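Long-range contacts in Bacint_00347 (Bacteroides intestinalis DSM 17393, PDB 5MUM), which probably hydrolyses rhamnosyl linkages, acting as a glycoside hydrolase built on a beta-propeller fold: residues Tyr58-Asp63 and Leu108-Asp113; Arg357-Ser362 and Ala383-Glu388; Phe405-Lys410 and Gln423-Leu428. All coordinates share one frame; numbering follows the deposited sequence.

The three contacts follow one another along the chain, with no nesting or crossing. Contact 1 closes a 44-residue connection and packs the sheet of strand 56-62 against the next, that of strand 108-112. Downstream, contact 2 closes a 20-residue connection holding most of strand 362-366 and all of strand 375-378, joining the loops at one end of the last four-stranded sheet. Contact 3 closes 12 residues without helix or strand, pairing strand 403-407 with strand 423-429, which also meets the N-terminal strand 27-34, so both chain ends share one sheet of the propeller. Contact 3 is the hub: Phe405 packs on Ile59 and Tyr61 of contact 1 and bonds through its carbonyl to Trp387 of contact 2.

Contact 1 (Tyr58-Asp63 and Leu108-Asp113); sequences YISYYD and LHLSFD
Tyr58 and Leu108 form the apolar end of this contact. Both methyls of Leu108 lie to one side of the ring plane, CD2 approaching obliquely, 4.0 Å from Tyr58 CD2, and CD1 equally far from Tyr58 CE2. Further along the strands, Leu110 CD1 sits more loosely against Ser60 CB, at 4.4 Å. At the other end, with CG anti to the carbonyl carbon (chi1 -65°), the Tyr62 ring extends toward the second strand and brings its phenol oxygen to Asp113. Tyr62 OH comes 3.5 Å from Asp113 CB and 3.8 Å from Phe112 CB. Asp113 N is close as well, but the angle is too poor for a hydrogen bond. The Tyr62 ring stands nearly upright, 80°, to the Asp113 carboxylate. In the next shell, Asn96 O takes the bond from Tyr62 OH, Asn90 N holds Asp113 OD1, and Ile98 touches Ser60, Tyr62 and Leu110. The axes of these short strand segments come within 10.1 Å, their directions 21° from parallel, as in the face-to-face stacking of adjacent propeller blades. With no hydrogen bond crossing between the segments, the two sheets meet here by side-chain packing, while the phenol and carboxylate find their polar partners elsewhere.

Contact 2 (Arg357-Ser362 and Ala383-Glu388); sequences RGSRVS and AVDAWE
Ser359 and Val384 join two loops at one end of a propeller sheet, the first leading into strand 362-366 and the second following strand 375-378; the second folds into a type II' beta turn from Val384 to Trp387. Backbone hydrogen bonding centres on a single acceptor. Val384 N gives a nearly straight bond to Ser359 O, 2.8 Å long, with the donor tilted 29° from the carbonyl plane. Asp385 N adds a weak second bond to the same oxygen, and Ala383 CA brings a CA-H...O contact to it at 3.4 Å. Three groups thus gather round one carbonyl. The turn is closed internally by Trp387 N bonding to Val384 O, and outside it Trp387 NE1 donates to Phe405 O, which helps fix the rotation of the indole. The Asp385 carboxylate comes near Ser359 only by packing, OD1 to CB. The apolar contacts run through the two valines. Val384 CG2 meets Val361 CG2 at 3.9 Å, and both valines also touch Val406 of strand 403-407. Trp387 CG is anti to the backbone N (chi1 173°), which swings the indole back toward Val361. Val361 meets it with both methyls. CG2 makes a CH-pi contact over the six-membered ring, only 10° off the normal and 3.9 Å from the centroid, while Val361 CG1 reaches 3.6 Å to Trp387 CH2 at the rim.

Contact 3 (Phe405-Lys410 and Gln423-Leu428); sequences FVQHTK and QPVYVL
Val406 and Tyr426 form the antiparallel hydrogen-bonded pair at the middle of this two-stranded contact, whose short strand axes make an angle of 149°. Val406 N donates to Tyr426 O at 2.9 Å, and Tyr426 N returns a bond of 2.7 Å to Val406 O. Phe405 and Val427 make the adjoining non-hydrogen-bonded pair. Toward His408 and Gln423 the chains draw apart, and a water bridges them, accepting from His408 N at 2.8 Å and donating to Pro424 O at 2.6 Å. On one face of the sheet Val425 puts CG1 over the Phe405 ring in a CH-pi contact, 3.9 Å from the centroid, while its other methyl packs against the Gln407 amide. On the opposite face Val406 CG2 rests on Leu428 CB at 3.6 Å. Gln407 is extended, with CG trans to the backbone N (chi1 -175°), which carries its amide along the neighbouring strand. There NE2 bonds to Gln423 O at 3.1 Å, bent at 139°, the donor tilted from the carbonyl plane and the acceptor out of the amide plane; OE1 accepts from Asn41 ND2. Cut back to an alanine, this position would probably leave Gln423 O without this donor and Asn41 ND2 without this acceptor, and open a gap beside the Val425 methyl. Gln423 CB lies 3.4 Å from His408 O, a buried carbonyl with no hydrogen-bond partner in the model. Strand 423-429 is central in its sheet, between 403-407 and 27-34: the 'Velcro' closure of beta-propellers, in which an N-terminal strand completes the sheet of C-terminal strands. The Phe405 and Val425 face packs on Ile59 and Tyr61 of strand 56-62 in the next sheet.

Contact 1 (Tyr58-Asp63 and Leu108-Asp113)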
loop_
_atom_site.group_PDB
_atom_site.type_symbol
_atom_site.label_atom_id
_atom_site.label_comp_id
_atom_site.label_asym_id
_atom_site.label_seq_id
_atom_site.Cartn_x
_atom_site.Cartn_y
_atom_site.Cartn_z
ATOM N N TYR A 58 6.085 6.578 -13.746
ATOM C CA TYR A 58 4.692 6.930 -14.011
ATOM C C TYR A 58 4.061 7.292 -12.682
ATOM O O TYR A 58 4.410 6.735 -11.641
ATOM C CB TYR A 58 3.963 5.736 -14.624
ATOM C CG TYR A 58 4.428 5.473 -16.037
ATOM C CD1 TYR A 58 5.639 4.850 -16.294
ATOM C CD2 TYR A 58 3.683 5.937 -17.099
ATOM C CE1 TYR A 58 6.082 4.674 -17.593
ATOM C CE2 TYR A 58 4.122 5.781 -18.388
ATOM C CZ TYR A 58 5.320 5.178 -18.622
ATOM O OH TYR A 58 5.679 5.052 -19.925
ATOM N N ILE A 59 3.165 8.257 -12.736
ATOM C CA ILE A 59 2.494 8.757 -11.549
ATOM C C ILE A 59 1.030 8.930 -11.855
ATOM O O ILE A 59 0.639 9.117 -12.995
ATOM C CB ILE A 59 3.125 10.069 -11.091
ATOM C CG1 ILE A 59 2.735 10.375 -9.644
ATOM C CG2 ILE A 59 2.794 11.216 -12.031
ATOM C CD1 ILE A 59 3.416 11.597 -9.085
ATOM N N SER A 60 0.212 8.891 -10.817
ATOM C CA SER A 60 -1.173 9.195 -10.963
ATOM C C SER A 60 -1.673 9.903 -9.713
ATOM O O SER A 60 -1.205 9.646 -8.604
ATOM C CB SER A 60 -1.988 7.919 -11.242
ATOM O OG SER A 60 -1.840 6.969 -10.148
ATOM N N TYR A 61 -2.621 10.796 -9.913
ATOM C CA TYR A 61 -3.232 11.528 -8.799
ATOM C C TYR A 61 -4.464 12.249 -9.320
ATOM O O TYR A 61 -4.667 12.377 -10.534
ATOM C CB TYR A 61 -2.244 12.532 -8.193
ATOM C CG TYR A 61 -1.725 13.554 -9.158
ATOM C CD1 TYR A 61 -0.616 13.291 -9.948
ATOM C CD2 TYR A 61 -2.334 14.804 -9.275
ATOM C CE1 TYR A 61 -0.141 14.247 -10.843
ATOM C CE2 TYR A 61 -1.862 15.748 -10.165
ATOM C CZ TYR A 61 -0.758 15.457 -10.946
ATOM O OH TYR A 61 -0.283 16.419 -11.840
ATOM N N TYR A 62 -5.297 12.705 -8.397
ATOM C CA TYR A 62 -6.402 13.571 -8.750
ATOM C C TYR A 62 -5.964 15.013 -8.693
ATOM O O TYR A 62 -5.318 15.416 -7.740
ATOM C CB TYR A 62 -7.532 13.395 -7.802
ATOM C CG TYR A 62 -8.172 12.048 -7.840
ATOM C CD1 TYR A 62 -8.944 11.657 -8.929
ATOM C CD2 TYR A 62 -8.108 11.208 -6.735
ATOM C CE1 TYR A 62 -9.598 10.447 -8.919
ATOM C CE2 TYR A 62 -8.750 10.003 -6.728
ATOM C CZ TYR A 62 -9.486 9.614 -7.805
ATOM O OH TYR A 62 -10.122 8.394 -7.786
ATOM N N ASP A 63 -6.281 15.780 -9.743
ATOM C CA ASP A 63 -5.960 17.215 -9.746
ATOM C C ASP A 63 -6.945 17.984 -8.881
ATOM O O ASP A 63 -7.889 17.384 -8.325
ATOM C CB ASP A 63 -5.869 17.785 -11.174
ATOM C CG ASP A 63 -7.192 17.859 -11.887
ATOM O OD1 ASP A 63 -8.288 17.718 -11.285
ATOM O OD2 ASP A 63 -7.106 18.064 -13.116
ATOM N N LEU A 108 -0.341 0.583 -19.050
ATOM C CA LEU A 108 -0.803 1.055 -17.740
ATOM C C LEU A 108 -2.150 0.425 -17.422
ATOM O O LEU A 108 -3.031 0.344 -18.293
ATOM C CB LEU A 108 -0.980 2.571 -17.722
ATOM C CG LEU A 108 0.272 3.443 -17.723
ATOM C CD1 LEU A 108 1.007 3.355 -19.058
ATOM C CD2 LEU A 108 -0.112 4.873 -17.414
ATOM N N HIS A 109 -2.303 0.029 -16.167
ATOM C CA HIS A 109 -3.544 -0.483 -15.640
ATOM C C HIS A 109 -3.895 0.445 -14.500
ATOM O O HIS A 109 -3.072 0.700 -13.631
ATOM C CB HIS A 109 -3.324 -1.884 -15.100
ATOM C CG HIS A 109 -3.130 -2.903 -16.163
ATOM N ND1 HIS A 109 -1.993 -2.966 -16.943
ATOM C CD2 HIS A 109 -3.913 -3.929 -16.554
ATOM C CE1 HIS A 109 -2.115 -3.969 -17.799
ATOM N NE2 HIS A 109 -3.260 -4.580 -17.581
ATOM N N LEU A 110 -5.119 0.907 -14.496
ATOM C CA LEU A 110 -5.571 1.932 -13.557
ATOM C C LEU A 110 -6.844 1.452 -12.953
ATOM O O LEU A 110 -7.700 0.966 -13.672
ATOM C CB LEU A 110 -5.899 3.231 -14.293
ATOM C CG LEU A 110 -4.847 4.309 -14.420
ATOM C CD1 LEU A 110 -4.472 4.820 -13.055
ATOM C CD2 LEU A 110 -3.633 3.811 -15.220
ATOM N N SER A 111 -6.975 1.618 -11.645
ATOM C CA SER A 111 -8.202 1.334 -10.975
ATOM C C SER A 111 -8.420 2.398 -9.914
ATOM O O SER A 111 -7.495 2.809 -9.206
ATOM C CB SER A 111 -8.180 -0.057 -10.371
ATOM O OG SER A 111 -9.472 -0.443 -9.965
ATOM N N PHE A 112 -9.626 2.912 -9.846
ATOM C CA PHE A 112 -9.806 4.146 -9.102
ATOM C C PHE A 112 -11.225 4.365 -8.654
ATOM O O PHE A 112 -12.171 3.773 -9.178
ATOM C CB PHE A 112 -9.358 5.336 -9.961
ATOM C CG PHE A 112 -9.937 5.320 -11.339
ATOM C CD1 PHE A 112 -9.322 4.613 -12.354
ATOM C CD2 PHE A 112 -11.145 5.954 -11.608
ATOM C CE1 PHE A 112 -9.897 4.545 -13.618
ATOM C CE2 PHE A 112 -11.710 5.906 -12.868
ATOM C CZ PHE A 112 -11.071 5.206 -13.887
ATOM N N ASP A 113 -11.338 5.228 -7.665
ATOM C CA ASP A 113 -12.594 5.884 -7.305
ATOM C C ASP A 113 -13.656 4.921 -6.737
ATOM O O ASP A 113 -14.825 4.939 -7.174
ATOM C CB ASP A 113 -13.152 6.691 -8.498
ATOM C CG ASP A 113 -14.332 7.571 -8.104
ATOM O OD1 ASP A 113 -14.399 8.000 -6.920
ATOM O OD2 ASP A 113 -15.184 7.824 -8.977
#

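Contact 2 (Arg357-Ser362 and Ala383-Glu388)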
loop_
_atom_site.group_PDB
_atom_site.type_symbol
_atom_site.label_atom_id
_atom_site.label_comp_id
_atom_site.label_asym_id
_atom_site.label_seq_id
_atom_site.Cartn_x
_atom_site.Cartn_y
_atom_site.Cartn_z
ATOM N N ARG A 357 6.643 15.588 15.001
ATOM C CA ARG A 357 7.666 16.088 14.138
ATOM C C ARG A 357 7.140 17.161 13.167
ATOM O O ARG A 357 7.699 17.335 12.085
ATOM C CB ARG A 357 8.298 14.901 13.403
ATOM C CG ARG A 357 8.930 13.884 14.346
ATOM C CD ARG A 357 9.877 12.934 13.625
ATOM N NE ARG A 357 11.052 13.635 13.129
ATOM C CZ ARG A 357 12.136 13.920 13.845
ATOM N NH1 ARG A 357 12.251 13.546 15.120
ATOM N NH2 ARG A 357 13.145 14.558 13.259
ATOM N N GLY A 358 6.073 17.869 13.545
ATOM C CA GLY A 358 5.475 18.896 12.692
ATOM C C GLY A 358 4.779 18.356 11.449
ATOM O O GLY A 358 4.613 19.070 10.473
ATOM N N SER A 359 4.395 17.076 11.476
ATOM C CA SER A 359 3.767 16.407 10.355
ATOM C C SER A 359 4.555 16.518 9.043
ATOM O O SER A 359 3.976 16.591 7.959
ATOM C CB SER A 359 2.320 16.872 10.188
ATOM O OG SER A 359 1.579 16.606 11.359
ATOM N N ARG A 360 5.874 16.511 9.155
ATOM C CA ARG A 360 6.745 16.438 7.999
ATOM C C ARG A 360 6.773 14.997 7.460
ATOM O O ARG A 360 6.213 14.065 8.081
ATOM C CB ARG A 360 8.141 16.893 8.381
ATOM C CG ARG A 360 8.178 18.338 8.853
ATOM C CD ARG A 360 9.365 18.662 9.750
ATOM N NE ARG A 360 9.992 19.946 9.425
ATOM C CZ ARG A 360 10.909 20.565 10.176
ATOM N NH1 ARG A 360 11.283 20.086 11.372
ATOM N NH2 ARG A 360 11.441 21.704 9.733
ATOM N N VAL A 361 7.402 14.821 6.304
ATOM C CA VAL A 361 7.792 13.485 5.881
ATOM C C VAL A 361 8.994 13.141 6.726
ATOM O O VAL A 361 9.965 13.902 6.745
ATOM C CB VAL A 361 8.194 13.418 4.415
ATOM C CG1 VAL A 361 8.648 12.031 4.067
ATOM C CG2 VAL A 361 7.037 13.874 3.544
ATOM N N SER A 362 8.916 12.029 7.449
ATOM C CA SER A 362 10.001 11.576 8.322
ATOM C C SER A 362 10.434 10.180 7.941
ATOM O O SER A 362 9.666 9.414 7.324
ATOM C CB SER A 362 9.563 11.617 9.766
ATOM O OG SER A 362 9.329 12.957 10.165
ATOM N N ALA A 383 5.284 20.801 6.625
ATOM C CA ALA A 383 4.238 19.892 6.994
ATOM C C ALA A 383 3.474 19.396 5.768
ATOM O O ALA A 383 3.184 20.154 4.840
ATOM C CB ALA A 383 3.283 20.557 7.969
ATOM N N VAL A 384 3.173 18.102 5.781
ATOM C CA VAL A 384 2.323 17.495 4.798
ATOM C C VAL A 384 1.029 16.981 5.395
ATOM O O VAL A 384 0.222 16.399 4.693
ATOM C CB VAL A 384 3.060 16.394 4.013
ATOM C CG1 VAL A 384 4.101 17.025 3.107
ATOM C CG2 VAL A 384 3.668 15.352 4.943
ATOM N N ASP A 385 0.828 17.282 6.677
ATOM C CA ASP A 385 -0.413 17.058 7.413
ATOM C C ASP A 385 -1.022 15.683 7.269
ATOM O O ASP A 385 -0.536 14.794 7.906
ATOM C CB ASP A 385 -1.422 18.168 7.155
ATOM C CG ASP A 385 -1.014 19.494 7.821
ATOM O OD1 ASP A 385 -0.064 19.492 8.603
ATOM O OD2 ASP A 385 -1.656 20.513 7.547
ATOM N N ALA A 386 -2.072 15.507 6.472
ATOM C CA ALA A 386 -2.774 14.203 6.396
ATOM C C ALA A 386 -2.087 13.158 5.500
ATOM O O ALA A 386 -2.544 11.988 5.427
ATOM C CB ALA A 386 -4.208 14.403 5.951
ATOM N N TRP A 387 -1.004 13.573 4.843
ATOM C CA TRP A 387 -0.199 12.700 3.989
ATOM C C TRP A 387 0.184 11.389 4.680
ATOM O O TRP A 387 0.559 11.381 5.853
ATOM C CB TRP A 387 1.045 13.436 3.535
ATOM C CG TRP A 387 2.081 12.624 2.768
ATOM C CD1 TRP A 387 2.160 12.465 1.441
ATOM C CD2 TRP A 387 3.192 11.898 3.323
ATOM N NE1 TRP A 387 3.199 11.646 1.115
ATOM C CE2 TRP A 387 3.878 11.313 2.247
ATOM C CE3 TRP A 387 3.674 11.696 4.620
ATOM C CZ2 TRP A 387 5.009 10.559 2.413
ATOM C CZ3 TRP A 387 4.810 10.890 4.785
ATOM C CH2 TRP A 387 5.453 10.342 3.683
ATOM N N GLU A 388 0.070 10.295 3.926
ATOM C CA GLU A 388 0.676 9.018 4.287
ATOM C C GLU A 388 1.541 8.605 3.139
ATOM O O GLU A 388 1.261 8.958 2.013
ATOM C CB GLU A 388 -0.351 7.920 4.515
ATOM C CG GLU A 388 -1.339 8.194 5.577
ATOM C CD GLU A 388 -2.240 6.995 5.836
ATOM O OE1 GLU A 388 -2.303 6.562 7.029
ATOM O OE2 GLU A 388 -2.900 6.511 4.873
#

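Contact 3 (Phe405-Lys410 and Gln423-Leu428)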
loop_
_atom_site.group_PDB
_atom_site.type_symbol
_atom_site.label_atom_id
_atom_site.label_comp_id
_atom_site.label_asym_id
_atom_site.label_seq_id
_atom_site.Cartn_x
_atom_site.Cartn_y
_atom_site.Cartn_z
ATOM N N PHE A 405 5.774 9.454 -3.170
ATOM C CA PHE A 405 4.735 10.384 -3.534
ATOM C C PHE A 405 4.477 11.304 -2.367
ATOM O O PHE A 405 4.084 10.847 -1.309
ATOM C CB PHE A 405 3.483 9.611 -3.911
ATOM C CG PHE A 405 2.380 10.455 -4.475
ATOM C CD1 PHE A 405 1.669 11.347 -3.677
ATOM C CD2 PHE A 405 2.035 10.361 -5.819
ATOM C CE1 PHE A 405 0.671 12.122 -4.208
ATOM C CE2 PHE A 405 0.989 11.109 -6.346
ATOM C CZ PHE A 405 0.305 11.986 -5.540
ATOM N N VAL A 406 4.708 12.612 -2.571
ATOM C CA VAL A 406 4.618 13.590 -1.511
ATOM C C VAL A 406 3.717 14.721 -1.944
ATOM O O VAL A 406 3.899 15.295 -3.003
ATOM C CB VAL A 406 6.022 14.102 -1.083
ATOM C CG1 VAL A 406 5.910 15.223 -0.092
ATOM C CG2 VAL A 406 6.821 12.977 -0.438
ATOM N N GLN A 407 2.745 15.036 -1.108
ATOM C CA GLN A 407 1.830 16.120 -1.351
ATOM C C GLN A 407 1.257 16.496 0.005
ATOM O O GLN A 407 0.884 15.621 0.793
ATOM C CB GLN A 407 0.691 15.694 -2.288
ATOM C CG GLN A 407 -0.239 16.831 -2.663
ATOM C CD GLN A 407 -1.550 16.411 -3.265
ATOM O OE1 GLN A 407 -1.913 15.218 -3.319
ATOM N NE2 GLN A 407 -2.279 17.387 -3.763
ATOM N N HIS A 408 1.184 17.795 0.271
ATOM C CA HIS A 408 0.532 18.303 1.465
ATOM C C HIS A 408 -0.979 18.200 1.260
ATOM O O HIS A 408 -1.513 18.805 0.343
ATOM C CB HIS A 408 0.954 19.756 1.669
ATOM C CG HIS A 408 0.398 20.399 2.897
ATOM N ND1 HIS A 408 -0.503 19.780 3.731
ATOM C CD2 HIS A 408 0.613 21.620 3.418
ATOM C CE1 HIS A 408 -0.798 20.596 4.725
ATOM N NE2 HIS A 408 -0.138 21.720 4.556
ATOM N N THR A 409 -1.649 17.384 2.078
ATOM C CA THR A 409 -3.076 17.213 2.022
ATOM C C THR A 409 -3.617 17.403 3.435
ATOM O O THR A 409 -2.874 17.312 4.420
ATOM C CB THR A 409 -3.466 15.813 1.478
ATOM O OG1 THR A 409 -2.986 14.806 2.357
ATOM C CG2 THR A 409 -2.853 15.569 0.107
ATOM N N LYS A 410 -4.912 17.615 3.514
ATOM C CA LYS A 410 -5.614 17.787 4.783
ATOM C C LYS A 410 -6.734 16.780 4.901
ATOM O O LYS A 410 -7.142 16.167 3.915
ATOM C CB LYS A 410 -6.114 19.242 4.908
ATOM C CG LYS A 410 -4.964 20.145 5.338
ATOM C CD LYS A 410 -5.356 21.581 5.624
ATOM C CE LYS A 410 -4.104 22.366 5.947
ATOM N NZ LYS A 410 -4.389 23.821 6.130
ATOM N N GLN A 423 -2.445 21.537 -3.879
ATOM C CA GLN A 423 -1.079 21.648 -3.459
ATOM C C GLN A 423 -0.254 20.848 -4.424
ATOM O O GLN A 423 -0.723 19.841 -4.962
ATOM C CB GLN A 423 -0.867 21.160 -2.028
ATOM C CG GLN A 423 -1.605 21.953 -0.977
ATOM C CD GLN A 423 -1.137 23.412 -0.909
ATOM O OE1 GLN A 423 0.054 23.655 -0.853
ATOM N NE2 GLN A 423 -2.072 24.357 -0.913
ATOM N N PRO A 424 0.980 21.298 -4.668
ATOM C CA PRO A 424 1.837 20.566 -5.573
ATOM C C PRO A 424 2.077 19.116 -5.129
ATOM O O PRO A 424 2.366 18.854 -3.945
ATOM C CB PRO A 424 3.152 21.319 -5.506
ATOM C CG PRO A 424 2.840 22.675 -4.954
ATOM C CD PRO A 424 1.570 22.579 -4.210
ATOM N N VAL A 425 1.969 18.210 -6.090
ATOM C CA VAL A 425 2.460 16.842 -5.965
ATOM C C VAL A 425 3.943 16.822 -6.277
ATOM O O VAL A 425 4.393 17.410 -7.265
ATOM C CB VAL A 425 1.684 15.909 -6.918
ATOM C CG1 VAL A 425 2.265 14.499 -6.952
ATOM C CG2 VAL A 425 0.224 15.877 -6.514
ATOM N N TYR A 426 4.715 16.147 -5.436
ATOM C CA TYR A 426 6.133 15.952 -5.667
ATOM C C TYR A 426 6.466 14.491 -5.688
ATOM O O TYR A 426 5.781 13.685 -5.055
ATOM C CB TYR A 426 6.953 16.562 -4.542
ATOM C CG TYR A 426 6.774 18.032 -4.328
ATOM C CD1 TYR A 426 7.508 18.961 -5.073
ATOM C CD2 TYR A 426 5.890 18.507 -3.357
ATOM C CE1 TYR A 426 7.364 20.329 -4.857
ATOM C CE2 TYR A 426 5.730 19.856 -3.147
ATOM C CZ TYR A 426 6.463 20.758 -3.899
ATOM O OH TYR A 426 6.286 22.079 -3.653
ATOM N N VAL A 427 7.534 14.147 -6.385
ATOM C CA VAL A 427 8.243 12.920 -6.102
ATOM C C VAL A 427 9.438 13.336 -5.281
ATOM O O VAL A 427 10.225 14.172 -5.715
ATOM C CB VAL A 427 8.692 12.176 -7.359
ATOM C CG1 VAL A 427 9.519 10.947 -6.987
ATOM C CG2 VAL A 427 7.464 11.799 -8.165
ATOM N N LEU A 428 9.559 12.760 -4.091
ATOM C CA LEU A 428 10.685 12.996 -3.204
ATOM C C LEU A 428 11.642 11.825 -3.431
ATOM O O LEU A 428 11.306 10.672 -3.149
ATOM C CB LEU A 428 10.221 13.096 -1.750
ATOM C CG LEU A 428 11.219 13.724 -0.744
ATOM C CD1 LEU A 428 10.555 13.888 0.604
ATOM C CD2 LEU A 428 12.453 12.900 -0.563
HETATM O O HOH W 1 2.441 19.641 -1.464
#